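Local coordinates for protein Pgp2 (Campylobacter jejuni subsp. jejuni, PDB 6XJ6) that probably trims peptidoglycan as an LD-carboxypeptidase and binds it through a pocket on an accessory NTF2-like domain, directing the helical shape of the cell, at residues Q202-F207 and E213-M218. Numbering follows the deposited sequence. Where two conformers were deposited one is given.
Sequences QEFKRF and EQFASM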
loop_
_atom_site.group_PDB
_atom_site.type_symbol
_atom_site.label_atom_id
_atom_site.label_comp_id
_atom_site.label_asym_id
_atom_site.label_seq_id
_atom_site.Cartn_x
_atom_site.Cartn_y
_atom_site.Cartn_z
ATOM N N GLN A 202 -17.281 6.651 10.322
ATOM C CA GLN A 202 -16.535 7.500 11.237
ATOM C C GLN A 202 -15.155 7.891 10.726
ATOM O O GLN A 202 -14.693 8.997 11.026
ATOM C CB GLN A 202 -16.377 6.802 12.592
ATOM C CG GLN A 202 -17.601 5.999 13.017
ATOM C CD GLN A 202 -17.808 5.966 14.521
ATOM O OE1 GLN A 202 -16.995 6.485 15.289
ATOM N NE2 GLN A 202 -18.908 5.355 14.949
ATOM N N GLU A 203 -14.509 7.022 9.942
ATOM C CA GLU A 203 -13.099 7.167 9.616
ATOM C C GLU A 203 -12.808 7.423 8.141
ATOM O O GLU A 203 -11.678 7.800 7.816
ATOM C CB GLU A 203 -12.332 5.909 10.052
ATOM C CG GLU A 203 -10.896 6.169 10.449
ATOM C CD GLU A 203 -10.079 4.896 10.521
ATOM O OE1 GLU A 203 -10.665 3.828 10.799
ATOM O OE2 GLU A 203 -8.853 4.962 10.294
ATOM N N PHE A 204 -13.772 7.221 7.245
ATOM C CA PHE A 204 -13.554 7.518 5.830
ATOM C C PHE A 204 -13.267 9.009 5.657
ATOM O O PHE A 204 -14.018 9.859 6.144
ATOM C CB PHE A 204 -14.792 7.106 5.023
ATOM C CG PHE A 204 -14.699 7.400 3.542
ATOM C CD1 PHE A 204 -13.628 6.952 2.786
ATOM C CD2 PHE A 204 -15.708 8.106 2.900
ATOM C CE1 PHE A 204 -13.557 7.218 1.424
ATOM C CE2 PHE A 204 -15.641 8.372 1.541
ATOM C CZ PHE A 204 -14.564 7.932 0.805
ATOM N N LYS A 205 -12.162 9.327 4.977
ATOM C CA LYS A 205 -11.708 10.701 4.818
ATOM C C LYS A 205 -11.402 10.980 3.351
ATOM O O LYS A 205 -11.034 10.076 2.593
ATOM C CB LYS A 205 -10.474 10.967 5.681
ATOM C CG LYS A 205 -10.772 10.977 7.170
ATOM C CD LYS A 205 -9.534 11.250 7.995
ATOM C CE LYS A 205 -9.822 11.153 9.484
ATOM N NZ LYS A 205 -9.790 9.747 9.979
ATOM N N ARG A 206 -11.556 12.249 2.965
ATOM C CA ARG A 206 -11.478 12.669 1.571
ATOM C C ARG A 206 -10.717 13.985 1.472
ATOM O O ARG A 206 -10.676 14.774 2.420
ATOM C CB ARG A 206 -12.879 12.887 0.987
ATOM C CG ARG A 206 -13.796 11.677 1.081
ATOM C CD ARG A 206 -15.245 12.084 0.903
ATOM N NE ARG A 206 -15.422 12.968 -0.244
ATOM C CZ ARG A 206 -15.607 12.558 -1.493
ATOM N NH1 ARG A 206 -15.649 11.263 -1.780
ATOM N NH2 ARG A 206 -15.756 13.446 -2.462
ATOM N N PHE A 207 -10.142 14.232 0.290
ATOM C CA PHE A 207 -9.464 15.502 0.047
ATOM C C PHE A 207 -10.397 16.680 0.284
ATOM O O PHE A 207 -9.983 17.708 0.835
ATOM C CB PHE A 207 -8.941 15.562 -1.386
ATOM C CG PHE A 207 -7.677 14.794 -1.606
ATOM C CD1 PHE A 207 -6.525 15.125 -0.913
ATOM C CD2 PHE A 207 -7.630 13.764 -2.527
ATOM C CE1 PHE A 207 -5.352 14.420 -1.117
ATOM C CE2 PHE A 207 -6.463 13.059 -2.740
ATOM C CZ PHE A 207 -5.322 13.388 -2.035
ATOM N N GLU A 213 -22.458 11.835 5.941
ATOM C CA GLU A 213 -23.845 12.143 5.601
ATOM C C GLU A 213 -23.938 12.818 4.237
ATOM O O GLU A 213 -24.793 12.461 3.416
ATOM C CB GLU A 213 -24.469 13.017 6.689
ATOM C CG GLU A 213 -25.945 13.315 6.481
ATOM C CD GLU A 213 -26.535 14.148 7.603
ATOM O OE1 GLU A 213 -25.770 14.877 8.269
ATOM O OE2 GLU A 213 -27.764 14.070 7.823
ATOM N N GLN A 214 -23.051 13.780 3.968
ATOM C CA GLN A 214 -23.066 14.467 2.681
ATOM C C GLN A 214 -22.568 13.558 1.566
ATOM O O GLN A 214 -23.081 13.607 0.443
ATOM C CB GLN A 214 -22.226 15.741 2.760
ATOM C CG GLN A 214 -22.938 16.901 3.444
ATOM C CD GLN A 214 -23.309 16.594 4.884
ATOM O OE1 GLN A 214 -24.486 16.601 5.250
ATOM N NE2 GLN A 214 -22.303 16.326 5.711
ATOM N N PHE A 215 -21.566 12.729 1.856
ATOM C CA PHE A 215 -21.107 11.743 0.883
ATOM C C PHE A 215 -22.234 10.790 0.505
ATOM O O PHE A 215 -22.436 10.494 -0.678
ATOM C CB PHE A 215 -19.927 10.984 1.484
ATOM C CG PHE A 215 -19.422 9.847 0.641
ATOM C CD1 PHE A 215 -18.660 10.081 -0.494
ATOM C CD2 PHE A 215 -19.676 8.534 1.006
ATOM C CE1 PHE A 215 -18.185 9.030 -1.260
ATOM C CE2 PHE A 215 -19.190 7.478 0.244
ATOM C CZ PHE A 215 -18.444 7.726 -0.882
ATOM N N ALA A 216 -22.995 10.320 1.494
ATOM C CA ALA A 216 -24.108 9.418 1.221
ATOM C C ALA A 216 -25.137 10.072 0.309
ATOM O O ALA A 216 -25.617 9.458 -0.652
ATOM C CB ALA A 216 -24.761 9.000 2.537
ATOM N N SER A 217 -25.517 11.314 0.613
ATOM C CA SER A 217 -26.511 12.002 -0.200
ATOM C C SER A 217 -25.970 12.319 -1.590
ATOM O O SER A 217 -26.711 12.259 -2.577
ATOM C CB SER A 217 -26.970 13.271 0.513
ATOM O OG SER A 217 -27.589 12.951 1.749
ATOM N N MET A 218 -24.681 12.652 -1.688
ATOM C CA MET A 218 -24.077 12.897 -2.994
ATOM C C MET A 218 -24.113 11.644 -3.854
ATOM O O MET A 218 -24.446 11.704 -5.044
ATOM C CB MET A 218 -22.625 13.349 -2.828
ATOM C CG MET A 218 -21.889 13.567 -4.149
ATOM S SD MET A 218 -20.104 13.695 -3.978
ATOM C CE MET A 218 -19.636 11.992 -3.674
#
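Phe204 turns an edge of its ring against the face of Phe215, a T-shaped pair with centroids 5.0 Å apart. The two planes are inclined at 60°. One atom makes the approach: Phe204 CE2 stands over the middle of the Phe215 ring, almost equally far from all its carbons, with Phe215 CZ at 3.8 Å. A ring edge, slightly positive through its C-H groups, suits the electron-rich face beneath it, which favours this tilted meeting of two phenylalanines over a face-to-face one. In both residues CG is anti to the backbone N (chi1 178° in Phe204), which extends the rings toward each other between backbones that stay well apart; even the nearest CA atoms, those of Arg206 and Phe215, are 9.7 Å apart.

Arg206 approaches the same side of the Phe215 ring, off toward CD1 and CE1, where NH1 lies 3.4 Å from Phe215 CE1. A bend at chi3 turns the guanidinium so that NH1 comes to the ring while NH2 stays with Asp208 in a salt bridge; the guanidinium plane is oblique to the ring, 42° from it. The long arginine suits this place because its methylene chain covers the distance between loop and helix. Beyond it, Met218 CE comes within 4.3 Å of Arg206 NH2, a looser touch by a flexible thioether chain one helical turn after Phe215.

Tyr199 makes edge-to-face pairs with both phenylalanines and so completes an aromatic cluster. The contact joins the loop that follows helix 192-196 to helix 212-223 within the NTF2-like domain, away from the predicted catalytic residues. Phe215 also packs on Leu196 of helix 192-196, while on the loop side Lys205 is hydrogen-bonded through its backbone to Leu284, between strands 281-283 and 285-286.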